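Local coordinates for putative oxidoreductase yhhX (Escherichia coli K-12, PDB 3F4L), which probably acts as a nucleotide-dependent oxidoreductase of the Gfo/Idh/MocA family, perhaps an NADP-linked scyllo-inositol dehydrogenase, at residues Pro20-Asn24 with Ile261-Glu265; Ala105-Phe109 with Glu319-Leu323; Asp191-Ile197 with Ser337-Leu343. Residue numbers count along the deposited sequence, not the author numbering.

Interaction 1. Residues Pro20-Asn24 with Ile261-Glu265; sequences PYVLN and IMPGE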
ATOM      1  N   PRO A  20      -5.581 -26.656 -23.128  1.00 16.77           N
ATOM      2  CA  PRO A  20      -6.508 -25.816 -23.898  1.00 16.10           C
ATOM      3  C   PRO A  20      -5.776 -24.932 -24.907  1.00 16.03           C
ATOM      4  O   PRO A  20      -6.272 -24.670 -26.005  1.00 16.10           O
ATOM      5  CB  PRO A  20      -7.212 -24.990 -22.816  1.00 15.33           C
ATOM      6  CG  PRO A  20      -7.208 -25.916 -21.625  1.00 15.16           C
ATOM      7  CD  PRO A  20      -5.794 -26.491 -21.677  1.00 15.58           C
ATOM      8  N   TYR A  21      -4.586 -24.487 -24.527  1.00 14.26           N
ATOM      9  CA  TYR A  21      -3.773 -23.609 -25.361  1.00 14.42           C
ATOM     10  C   TYR A  21      -2.912 -24.361 -26.375  1.00 16.45           C
ATOM     11  O   TYR A  21      -2.765 -23.934 -27.525  1.00 15.81           O
ATOM     12  CB  TYR A  21      -2.884 -22.748 -24.458  1.00 15.43           C
ATOM     13  CG  TYR A  21      -3.672 -21.807 -23.582  1.00 13.68           C
ATOM     14  CD1 TYR A  21      -4.173 -20.601 -24.092  1.00 16.02           C
ATOM     15  CD2 TYR A  21      -3.968 -22.138 -22.265  1.00 13.41           C
ATOM     16  CE1 TYR A  21      -4.941 -19.761 -23.316  1.00 10.30           C
ATOM     17  CE2 TYR A  21      -4.745 -21.300 -21.470  1.00 12.37           C
ATOM     18  CZ  TYR A  21      -5.227 -20.116 -22.002  1.00 14.56           C
ATOM     19  OH  TYR A  21      -5.989 -19.296 -21.216  1.00 14.82           O
ATOM     20  N   VAL A  22      -2.335 -25.476 -25.942  1.00 15.11           N
ATOM     21  CA  VAL A  22      -1.489 -26.278 -26.803  1.00 15.31           C
ATOM     22  C   VAL A  22      -2.295 -26.966 -27.896  1.00 17.01           C
ATOM     23  O   VAL A  22      -1.848 -27.050 -29.045  1.00 16.81           O
ATOM     24  CB  VAL A  22      -0.719 -27.327 -25.976  1.00 13.93           C
ATOM     25  CG1 VAL A  22       0.055 -28.279 -26.907  1.00 12.55           C
ATOM     26  CG2 VAL A  22       0.245 -26.609 -25.039  1.00 13.17           C
ATOM     27  N   LEU A  23      -3.488 -27.450 -27.550  1.00 18.38           N
ATOM     28  CA  LEU A  23      -4.331 -28.126 -28.531  1.00 18.30           C
ATOM     29  C   LEU A  23      -4.927 -27.135 -29.536  1.00 20.18           C
ATOM     30  O   LEU A  23      -5.549 -27.537 -30.517  1.00 18.63           O
ATOM     31  CB  LEU A  23      -5.444 -28.914 -27.827  1.00 15.77           C
ATOM     32  CG  LEU A  23      -4.945 -29.951 -26.813  1.00 18.67           C
ATOM     33  CD1 LEU A  23      -6.137 -30.586 -26.075  1.00 19.84           C
ATOM     34  CD2 LEU A  23      -4.121 -31.018 -27.533  1.00 18.09           C
ATOM     35  N   ASN A  24      -4.740 -25.840 -29.291  1.00 21.39           N
ATOM     36  CA  ASN A  24      -5.243 -24.822 -30.214  1.00 23.99           C
ATOM     37  C   ASN A  24      -4.108 -24.417 -31.172  1.00 24.76           C
ATOM     38  O   ASN A  24      -4.284 -23.546 -32.034  1.00 24.77           O
ATOM     39  CB  ASN A  24      -5.713 -23.588 -29.441  1.00 26.89           C
ATOM     40  CG  ASN A  24      -7.040 -23.041 -29.956  1.00 32.51           C
ATOM     41  OD1 ASN A  24      -7.246 -22.886 -31.166  1.00 31.99           O
ATOM     42  ND2 ASN A  24      -7.943 -22.734 -29.032  1.00 33.76           N
ATOM     43  N   ILE A 261     -15.231 -22.571 -21.209  1.00 30.19           N
ATOM     44  CA  ILE A 261     -15.111 -21.873 -22.482  1.00 29.99           C
ATOM     45  C   ILE A 261     -13.626 -21.974 -22.823  1.00 30.48           C
ATOM     46  O   ILE A 261     -12.774 -21.487 -22.074  1.00 28.42           O
ATOM     47  CB  ILE A 261     -15.505 -20.386 -22.362  1.00 31.56           C
ATOM     48  CG1 ILE A 261     -16.951 -20.273 -21.877  1.00 33.76           C
ATOM     49  CG2 ILE A 261     -15.343 -19.691 -23.708  1.00 30.69           C
ATOM     50  CD1 ILE A 261     -17.443 -18.839 -21.722  1.00 34.30           C
HETATM   51  N   MSE A 262     -13.313 -22.616 -23.942  1.00 30.75           N
HETATM   52  CA  MSE A 262     -11.920 -22.807 -24.333  1.00 30.80           C
HETATM   53  C   MSE A 262     -11.357 -21.698 -25.217  1.00 30.50           C
HETATM   54  O   MSE A 262     -12.104 -20.937 -25.832  1.00 29.06           O
HETATM   55  CB  MSE A 262     -11.763 -24.159 -25.037  1.00 32.48           C
HETATM   56  CG  MSE A 262     -12.120 -25.374 -24.174  1.00 31.44           C
HETATM   57 SE   MSE A 262     -11.075 -25.563 -22.548  0.78 36.95          SE
HETATM   58  CE  MSE A 262     -12.408 -25.068 -21.237  1.00 31.85           C
ATOM     59  N   PRO A 263     -10.018 -21.592 -25.286  1.00 31.41           N
ATOM     60  CA  PRO A 263      -9.369 -20.564 -26.108  1.00 31.30           C
ATOM     61  C   PRO A 263      -9.847 -20.618 -27.554  1.00 32.48           C
ATOM     62  O   PRO A 263     -10.042 -21.696 -28.110  1.00 31.50           O
ATOM     63  CB  PRO A 263      -7.890 -20.908 -25.980  1.00 32.07           C
ATOM     64  CG  PRO A 263      -7.800 -21.470 -24.597  1.00 31.96           C
ATOM     65  CD  PRO A 263      -9.015 -22.379 -24.546  1.00 29.88           C
ATOM     66  N   GLY A 264     -10.046 -19.451 -28.158  1.00 34.27           N
ATOM     67  CA  GLY A 264     -10.490 -19.413 -29.539  1.00 37.26           C
ATOM     68  C   GLY A 264     -11.998 -19.442 -29.717  1.00 38.41           C
ATOM     69  O   GLY A 264     -12.503 -19.069 -30.775  1.00 40.21           O
ATOM     70  N   GLU A 265     -12.717 -19.894 -28.696  1.00 38.63           N
ATOM     71  CA  GLU A 265     -14.172 -19.950 -28.761  1.00 39.87           C
ATOM     72  C   GLU A 265     -14.756 -18.558 -28.540  1.00 40.16           C
ATOM     73  O   GLU A 265     -14.202 -17.752 -27.796  1.00 40.28           O
ATOM     74  CB  GLU A 265     -14.718 -20.917 -27.707  1.00 39.95           C
ATOM     75  CG  GLU A 265     -14.578 -22.382 -28.082  1.00 42.08           C
ATOM     76  CD  GLU A 265     -14.953 -23.323 -26.948  1.00 44.55           C
ATOM     77  OE1 GLU A 265     -15.906 -23.016 -26.200  1.00 45.49           O
ATOM     78  OE2 GLU A 265     -14.300 -24.380 -26.813  1.00 45.43           O
TER
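Two domains of one chain can meet through a few non-polar groups and a single weak polar contact, and Pro20-Asn24 with Ile261-Glu265 illustrates this at the protein surface. The first segment lies on helix 12-22 of the Rossmann domain; the second is a loop of the C-terminal alpha/beta domain, folded into a type II beta turn from Met262 to Glu265. The turn is closed by Glu265 N to Met262 O at 3.1 Å, and Gly264, with its positive phi of 88°, sits at the turn position that glycine commonly takes. The apolar contacts centre on Pro263, whose CD lies 3.6 Å from Pro20 CB, while SE of Met262 (a selenomethionine here) lies 3.9 Å from Pro20 CB. A CH-pi interaction adds to them: Pro263 CG stands over one face of the Tyr21 ring, 3.8 Å from its centroid, and Phe268 and Leu257 also touch both residues. The polar part is slight. Asn24 ND2 donates to Pro263 O at 2.5 Å, but the angle of 123° is poor and the bond is weak. With 235 Å² buried in all and no charged pair across it, the contact depends mainly on the fit of proline against proline and tyrosine, an interdomain touch with little directional bonding.

Interaction 2. Residues Ala105-Phe109 with Glu319-Leu323; sequences AKELF and ESEVL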
ATOM      1  N   ALA A 105      17.929 -24.636  -8.483  1.00 25.18           N
ATOM      2  CA  ALA A 105      17.600 -23.874  -9.680  1.00 24.42           C
ATOM      3  C   ALA A 105      18.896 -23.596 -10.431  1.00 24.31           C
ATOM      4  O   ALA A 105      18.988 -23.798 -11.640  1.00 22.50           O
ATOM      5  CB  ALA A 105      16.928 -22.564  -9.303  1.00 24.06           C
ATOM      6  N   LYS A 106      19.906 -23.144  -9.697  1.00 24.97           N
ATOM      7  CA  LYS A 106      21.192 -22.841 -10.306  1.00 25.96           C
ATOM      8  C   LYS A 106      21.786 -24.086 -10.948  1.00 23.47           C
ATOM      9  O   LYS A 106      22.433 -23.999 -11.986  1.00 21.78           O
ATOM     10  CB  LYS A 106      22.151 -22.269  -9.258  1.00 27.25           C
ATOM     11  CG  LYS A 106      21.712 -20.909  -8.731  1.00 29.43           C
ATOM     12  CD  LYS A 106      22.753 -20.277  -7.814  1.00 28.21           C
ATOM     13  CE  LYS A 106      22.329 -18.870  -7.442  1.00 28.26           C
ATOM     14  NZ  LYS A 106      23.180 -18.249  -6.397  1.00 30.16           N
ATOM     15  N   GLU A 107      21.548 -25.240 -10.332  1.00 23.95           N
ATOM     16  CA  GLU A 107      22.055 -26.512 -10.841  1.00 26.13           C
ATOM     17  C   GLU A 107      21.354 -26.905 -12.144  1.00 26.01           C
ATOM     18  O   GLU A 107      21.972 -27.443 -13.064  1.00 26.21           O
ATOM     19  CB  GLU A 107      21.841 -27.607  -9.799  1.00 30.06           C
ATOM     20  CG  GLU A 107      22.554 -28.906 -10.112  1.00 33.94           C
ATOM     21  CD  GLU A 107      22.352 -29.941  -9.025  1.00 38.99           C
ATOM     22  OE1 GLU A 107      22.374 -29.556  -7.832  1.00 39.58           O
ATOM     23  OE2 GLU A 107      22.182 -31.135  -9.357  1.00 39.94           O
ATOM     24  N   LEU A 108      20.057 -26.632 -12.211  1.00 24.02           N
ATOM     25  CA  LEU A 108      19.264 -26.941 -13.394  1.00 22.63           C
ATOM     26  C   LEU A 108      19.745 -26.108 -14.593  1.00 20.32           C
ATOM     27  O   LEU A 108      19.872 -26.622 -15.703  1.00 21.48           O
ATOM     28  CB  LEU A 108      17.786 -26.656 -13.095  1.00 22.54           C
ATOM     29  CG  LEU A 108      16.729 -27.756 -13.233  1.00 23.40           C
ATOM     30  CD1 LEU A 108      17.215 -29.079 -12.669  1.00 20.39           C
ATOM     31  CD2 LEU A 108      15.465 -27.301 -12.526  1.00 17.21           C
ATOM     32  N   PHE A 109      20.017 -24.825 -14.367  1.00 19.56           N
ATOM     33  CA  PHE A 109      20.484 -23.950 -15.438  1.00 21.35           C
ATOM     34  C   PHE A 109      21.879 -24.355 -15.938  1.00 21.95           C
ATOM     35  O   PHE A 109      22.140 -24.344 -17.143  1.00 22.44           O
ATOM     36  CB  PHE A 109      20.499 -22.491 -14.964  1.00 21.21           C
ATOM     37  CG  PHE A 109      19.134 -21.906 -14.741  1.00 19.10           C
ATOM     38  CD1 PHE A 109      18.205 -21.863 -15.781  1.00 18.54           C
ATOM     39  CD2 PHE A 109      18.788 -21.368 -13.511  1.00 20.85           C
ATOM     40  CE1 PHE A 109      16.952 -21.284 -15.595  1.00 19.69           C
ATOM     41  CE2 PHE A 109      17.540 -20.786 -13.312  1.00 18.96           C
ATOM     42  CZ  PHE A 109      16.619 -20.744 -14.360  1.00 16.69           C
ATOM     43  N   GLU A 319      17.161 -16.123 -17.022  1.00 19.69           N
ATOM     44  CA  GLU A 319      17.676 -16.905 -15.897  1.00 21.02           C
ATOM     45  C   GLU A 319      17.744 -16.052 -14.626  1.00 17.64           C
ATOM     46  O   GLU A 319      17.319 -16.486 -13.555  1.00 15.09           O
ATOM     47  CB  GLU A 319      19.075 -17.455 -16.244  1.00 23.23           C
ATOM     48  CG  GLU A 319      19.684 -18.423 -15.220  1.00 30.91           C
ATOM     49  CD  GLU A 319      21.078 -18.927 -15.637  1.00 35.24           C
ATOM     50  OE1 GLU A 319      21.227 -19.356 -16.804  1.00 36.93           O
ATOM     51  OE2 GLU A 319      22.016 -18.906 -14.800  1.00 33.76           O
ATOM     52  N   SER A 320      18.274 -14.836 -14.752  1.00 16.00           N
ATOM     53  CA  SER A 320      18.405 -13.939 -13.608  1.00 17.22           C
ATOM     54  C   SER A 320      17.067 -13.606 -12.954  1.00 16.50           C
ATOM     55  O   SER A 320      16.998 -13.421 -11.747  1.00 17.14           O
ATOM     56  CB  SER A 320      19.108 -12.638 -14.015  1.00 17.47           C
ATOM     57  OG  SER A 320      18.360 -11.907 -14.971  1.00 19.95           O
ATOM     58  N   GLU A 321      16.007 -13.526 -13.748  1.00 16.58           N
ATOM     59  CA  GLU A 321      14.687 -13.224 -13.199  1.00 18.03           C
ATOM     60  C   GLU A 321      14.204 -14.394 -12.345  1.00 17.23           C
ATOM     61  O   GLU A 321      13.577 -14.211 -11.303  1.00 18.24           O
ATOM     62  CB  GLU A 321      13.692 -12.955 -14.335  1.00 17.67           C
ATOM     63  CG  GLU A 321      14.137 -11.814 -15.243  1.00 19.76           C
ATOM     64  CD  GLU A 321      13.204 -11.571 -16.418  1.00 22.39           C
ATOM     65  OE1 GLU A 321      12.874 -12.528 -17.145  1.00 23.51           O
ATOM     66  OE2 GLU A 321      12.807 -10.410 -16.626  1.00 26.54           O
ATOM     67  N   VAL A 322      14.508 -15.606 -12.785  1.00 18.03           N
ATOM     68  CA  VAL A 322      14.091 -16.787 -12.047  1.00 18.41           C
ATOM     69  C   VAL A 322      14.830 -16.864 -10.718  1.00 17.23           C
ATOM     70  O   VAL A 322      14.223 -17.100  -9.682  1.00 16.77           O
ATOM     71  CB  VAL A 322      14.353 -18.073 -12.866  1.00 19.49           C
ATOM     72  CG1 VAL A 322      13.906 -19.291 -12.089  1.00 18.90           C
ATOM     73  CG2 VAL A 322      13.615 -17.991 -14.184  1.00 18.77           C
ATOM     74  N   LEU A 323      16.144 -16.648 -10.746  1.00 18.44           N
ATOM     75  CA  LEU A 323      16.944 -16.712  -9.527  1.00 18.45           C
ATOM     76  C   LEU A 323      16.573 -15.598  -8.542  1.00 19.57           C
ATOM     77  O   LEU A 323      16.573 -15.805  -7.326  1.00 18.63           O
ATOM     78  CB  LEU A 323      18.433 -16.635  -9.873  1.00 18.72           C
ATOM     79  CG  LEU A 323      18.985 -17.823 -10.678  1.00 16.32           C
ATOM     80  CD1 LEU A 323      20.452 -17.597 -11.023  1.00 15.37           C
ATOM     81  CD2 LEU A 323      18.819 -19.091  -9.870  1.00 17.38           C
TER
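Antiparallel helix packing between domains is the principle here: helix 102-115 of the Rossmann domain lies against the first turn of helix 319-331 of the C-terminal alpha/beta domain, the axes of segments 105-109 and 319-323 approaching to 10.9 Å with N-to-C directions 162° apart. At this spacing large side chains must bridge the gap, and Phe109 is the main bump. Its ring enters a hollow formed by Glu319, Val322 and Leu323, with Glu319 over one face and the other two at the edge; Val322 CB is 3.8 Å from Phe109 CZ. Phe98 and Val119 of the Rossmann half touch the phenylalanine. In return, Leu323 fits a hollow lined by Ala105, Lys106 and the edge of Phe109, its CD2 lying 4.0 Å from Ala105 CB and 3.6 Å from Lys106 CG. No hydrogen bond crosses between the segments. Even the glutamate contributes through its aliphatic part, in a CH-pi contact that puts Glu319 CG 3.5 Å from the centroid of the Phe109 ring, 11° off the normal.

Interaction 3. Residues Asp191-Ile197 with Ser337-Leu343; sequences DHVAYDI and SPSTVTL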
ATOM      1  N   ASP A 191      17.071  -3.577  -5.301  1.00 17.56           N
ATOM      2  CA  ASP A 191      18.157  -3.284  -4.372  1.00 19.06           C
ATOM      3  C   ASP A 191      17.801  -3.814  -2.984  1.00 18.39           C
ATOM      4  O   ASP A 191      18.645  -4.384  -2.287  1.00 19.10           O
ATOM      5  CB  ASP A 191      18.387  -1.770  -4.249  1.00 17.60           C
ATOM      6  CG  ASP A 191      18.757  -1.119  -5.563  1.00 20.43           C
ATOM      7  OD1 ASP A 191      19.550  -1.721  -6.321  1.00 21.85           O
ATOM      8  OD2 ASP A 191      18.261   0.002  -5.829  1.00 20.41           O
ATOM      9  N   HIS A 192      16.549  -3.592  -2.589  1.00 16.39           N
ATOM     10  CA  HIS A 192      16.055  -4.001  -1.280  1.00 18.75           C
ATOM     11  C   HIS A 192      14.647  -4.584  -1.365  1.00 19.87           C
ATOM     12  O   HIS A 192      13.908  -4.332  -2.321  1.00 20.31           O
ATOM     13  CB  HIS A 192      15.969  -2.798  -0.340  1.00 16.39           C
ATOM     14  CG  HIS A 192      17.132  -1.863  -0.431  1.00 19.62           C
ATOM     15  ND1 HIS A 192      18.363  -2.146   0.122  1.00 19.95           N
ATOM     16  CD2 HIS A 192      17.247  -0.637  -0.998  1.00 17.42           C
ATOM     17  CE1 HIS A 192      19.185  -1.133  -0.097  1.00 21.42           C
ATOM     18  NE2 HIS A 192      18.531  -0.206  -0.775  1.00 20.26           N
ATOM     19  N   VAL A 193      14.283  -5.352  -0.346  1.00 18.64           N
ATOM     20  CA  VAL A 193      12.947  -5.926  -0.268  1.00 17.45           C
ATOM     21  C   VAL A 193      12.423  -5.814   1.154  1.00 15.79           C
ATOM     22  O   VAL A 193      13.120  -6.157   2.105  1.00 18.20           O
ATOM     23  CB  VAL A 193      12.919  -7.416  -0.668  1.00 15.90           C
ATOM     24  CG1 VAL A 193      11.497  -7.952  -0.526  1.00 16.87           C
ATOM     25  CG2 VAL A 193      13.396  -7.592  -2.107  1.00 19.76           C
ATOM     26  N   ALA A 194      11.204  -5.303   1.301  1.00 16.57           N
ATOM     27  CA  ALA A 194      10.565  -5.193   2.612  1.00 15.55           C
ATOM     28  C   ALA A 194       9.457  -6.252   2.628  1.00 15.10           C
ATOM     29  O   ALA A 194       8.637  -6.304   1.704  1.00 15.26           O
ATOM     30  CB  ALA A 194       9.948  -3.799   2.807  1.00 12.57           C
ATOM     31  N   TYR A 195       9.428  -7.074   3.673  1.00 14.07           N
ATOM     32  CA  TYR A 195       8.440  -8.139   3.803  1.00 14.96           C
ATOM     33  C   TYR A 195       7.444  -7.957   4.956  1.00 17.91           C
ATOM     34  O   TYR A 195       7.798  -7.488   6.038  1.00 17.82           O
ATOM     35  CB  TYR A 195       9.116  -9.501   4.027  1.00 14.13           C
ATOM     36  CG  TYR A 195      10.183  -9.931   3.042  1.00 16.18           C
ATOM     37  CD1 TYR A 195      11.530  -9.666   3.283  1.00 15.77           C
ATOM     38  CD2 TYR A 195       9.850 -10.667   1.902  1.00 14.43           C
ATOM     39  CE1 TYR A 195      12.519 -10.129   2.419  1.00 16.22           C
ATOM     40  CE2 TYR A 195      10.829 -11.132   1.031  1.00 13.73           C
ATOM     41  CZ  TYR A 195      12.161 -10.862   1.295  1.00 19.10           C
ATOM     42  OH  TYR A 195      13.135 -11.327   0.434  1.00 20.56           O
ATOM     43  N   ASP A 196       6.205  -8.364   4.694  1.00 17.93           N
ATOM     44  CA  ASP A 196       5.105  -8.374   5.657  1.00 19.75           C
ATOM     45  C   ASP A 196       4.356  -9.653   5.285  1.00 20.81           C
ATOM     46  O   ASP A 196       3.639  -9.686   4.285  1.00 21.66           O
ATOM     47  CB  ASP A 196       4.170  -7.171   5.481  1.00 19.41           C
ATOM     48  CG  ASP A 196       2.815  -7.381   6.154  1.00 23.16           C
ATOM     49  OD1 ASP A 196       2.784  -7.972   7.259  1.00 24.08           O
ATOM     50  OD2 ASP A 196       1.780  -6.954   5.587  1.00 22.91           O
ATOM     51  N   ILE A 197       4.538 -10.701   6.080  1.00 20.37           N
ATOM     52  CA  ILE A 197       3.911 -11.990   5.816  1.00 20.92           C
ATOM     53  C   ILE A 197       3.143 -12.453   7.058  1.00 22.55           C
ATOM     54  O   ILE A 197       3.741 -12.719   8.103  1.00 21.57           O
ATOM     55  CB  ILE A 197       4.986 -13.044   5.457  1.00 19.67           C
ATOM     56  CG1 ILE A 197       5.850 -12.532   4.297  1.00 19.50           C
ATOM     57  CG2 ILE A 197       4.316 -14.370   5.078  1.00 21.29           C
ATOM     58  CD1 ILE A 197       7.075 -13.400   3.995  1.00 15.88           C
ATOM     59  N   SER A 337       8.700 -11.648  10.475  1.00 27.19           N
ATOM     60  CA  SER A 337       8.052 -10.532   9.787  1.00 26.01           C
ATOM     61  C   SER A 337       7.528  -9.516  10.806  1.00 24.73           C
ATOM     62  O   SER A 337       7.074  -9.889  11.887  1.00 24.69           O
ATOM     63  CB  SER A 337       6.896 -11.048   8.929  1.00 26.67           C
ATOM     64  OG  SER A 337       6.176  -9.978   8.345  1.00 26.92           O
ATOM     65  N   PRO A 338       7.567  -8.215  10.468  1.00 23.13           N
ATOM     66  CA  PRO A 338       8.069  -7.647   9.212  1.00 21.95           C
ATOM     67  C   PRO A 338       9.580  -7.514   9.194  1.00 20.91           C
ATOM     68  O   PRO A 338      10.210  -7.400  10.243  1.00 21.81           O
ATOM     69  CB  PRO A 338       7.385  -6.289   9.163  1.00 21.24           C
ATOM     70  CG  PRO A 338       7.438  -5.871  10.592  1.00 22.54           C
ATOM     71  CD  PRO A 338       7.030  -7.152  11.337  1.00 22.76           C
ATOM     72  N   SER A 339      10.163  -7.533   8.003  1.00 20.59           N
ATOM     73  CA  SER A 339      11.609  -7.391   7.878  1.00 20.48           C
ATOM     74  C   SER A 339      12.004  -6.769   6.543  1.00 20.41           C
ATOM     75  O   SER A 339      11.199  -6.677   5.618  1.00 17.75           O
ATOM     76  CB  SER A 339      12.295  -8.754   8.019  1.00 21.80           C
ATOM     77  OG  SER A 339      12.105  -9.559   6.864  1.00 18.50           O
ATOM     78  N   THR A 340      13.254  -6.339   6.448  1.00 21.68           N
ATOM     79  CA  THR A 340      13.760  -5.758   5.216  1.00 25.31           C
ATOM     80  C   THR A 340      15.120  -6.388   4.942  1.00 25.82           C
ATOM     81  O   THR A 340      15.832  -6.779   5.873  1.00 26.59           O
ATOM     82  CB  THR A 340      13.917  -4.229   5.332  1.00 26.89           C
ATOM     83  OG1 THR A 340      12.668  -3.644   5.718  1.00 29.60           O
ATOM     84  CG2 THR A 340      14.345  -3.637   3.998  1.00 27.31           C
ATOM     85  N   VAL A 341      15.468  -6.507   3.667  1.00 26.27           N
ATOM     86  CA  VAL A 341      16.746  -7.085   3.276  1.00 26.23           C
ATOM     87  C   VAL A 341      17.283  -6.376   2.040  1.00 27.67           C
ATOM     88  O   VAL A 341      16.528  -5.780   1.265  1.00 27.22           O
ATOM     89  CB  VAL A 341      16.615  -8.586   2.930  1.00 25.39           C
ATOM     90  CG1 VAL A 341      15.965  -9.345   4.089  1.00 23.93           C
ATOM     91  CG2 VAL A 341      15.799  -8.752   1.660  1.00 22.15           C
ATOM     92  N   THR A 342      18.596  -6.439   1.871  1.00 28.22           N
ATOM     93  CA  THR A 342      19.247  -5.853   0.714  1.00 28.14           C
ATOM     94  C   THR A 342      19.742  -7.029  -0.117  1.00 27.12           C
ATOM     95  O   THR A 342      20.301  -7.987   0.422  1.00 24.57           O
ATOM     96  CB  THR A 342      20.443  -4.973   1.123  1.00 29.89           C
ATOM     97  OG1 THR A 342      21.371  -5.754   1.883  1.00 35.27           O
ATOM     98  CG2 THR A 342      19.973  -3.806   1.970  1.00 30.13           C
ATOM     99  N   LEU A 343      19.508  -6.974  -1.423  1.00 26.02           N
ATOM    100  CA  LEU A 343      19.937  -8.046  -2.313  1.00 26.97           C
ATOM    101  C   LEU A 343      21.317  -7.782  -2.898  1.00 28.95           C
ATOM    102  O   LEU A 343      21.571  -6.714  -3.458  1.00 25.94           O
ATOM    103  CB  LEU A 343      18.946  -8.215  -3.470  1.00 25.84           C
ATOM    104  CG  LEU A 343      17.669  -9.020  -3.261  1.00 23.74           C
ATOM    105  CD1 LEU A 343      16.841  -8.391  -2.179  1.00 24.87           C
ATOM    106  CD2 LEU A 343      16.893  -9.079  -4.576  1.00 23.59           C
TER
HETATM  107  O   HOH W   1       4.188  -9.047   9.605  1.00 34.61           O
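Six hydrogen bonds join Asp191-Ile197 to Ser337-Leu343, five of them between backbones. Val193 and Val341 exchange a pair, each N to the other's O at 2.8 Å; Tyr195 N to Ser339 O (2.7 Å) and Ser339 N to Tyr195 O (3.1 Å) form the next, and Leu343 N reaches Asp191 O at 2.9 Å. Past the ladder, Ser337, joined to Pro338 by a cis peptide, accepts through OG from Ile197 N at 2.9 Å, and a water links OG to Asp196 OD1. Within this chain, strand 339-342 is the outermost of the mixed sheet, antiparallel to strand 192-198. On one face, Val341 CG2 packs on Tyr195 CE1 (3.6 Å) and Leu343 CD1 on Val193 CG2 (3.5 Å), against helix 319-331, whose Ile328 O accepts from Tyr195 OH. On the other, His192 and Thr340 pack on Pro338 of the second subunit and Thr340 OG1 hydrogen-bonds its counterpart there; Asp196 salt-bridges Lys220 of that subunit. Backbone bonding fixes the edge, while its faces meet helices 319-331 and 171-187 or the second subunit.

Taken together, the three contacts show chemistry following location. Interactions 1 and 2 each join the Rossmann domain to the C-terminal domain, on opposite sides of the chain's centre and about 30 Å apart between centres; interaction 3 lies wholly within the C-terminal domain. Interaction 1 is a surface contact between a turn and helix 12-22, whereas interactions 2 and 3 are partly buried. The domain junctions rely on side chains, with one weak hydrogen bond in the first and none in the second, but the sheet edge is built from regular backbone bonds. Helix 319-331 links interactions 2 and 3: its first turn meets the Rossmann domain, and its later residues pack against the strands.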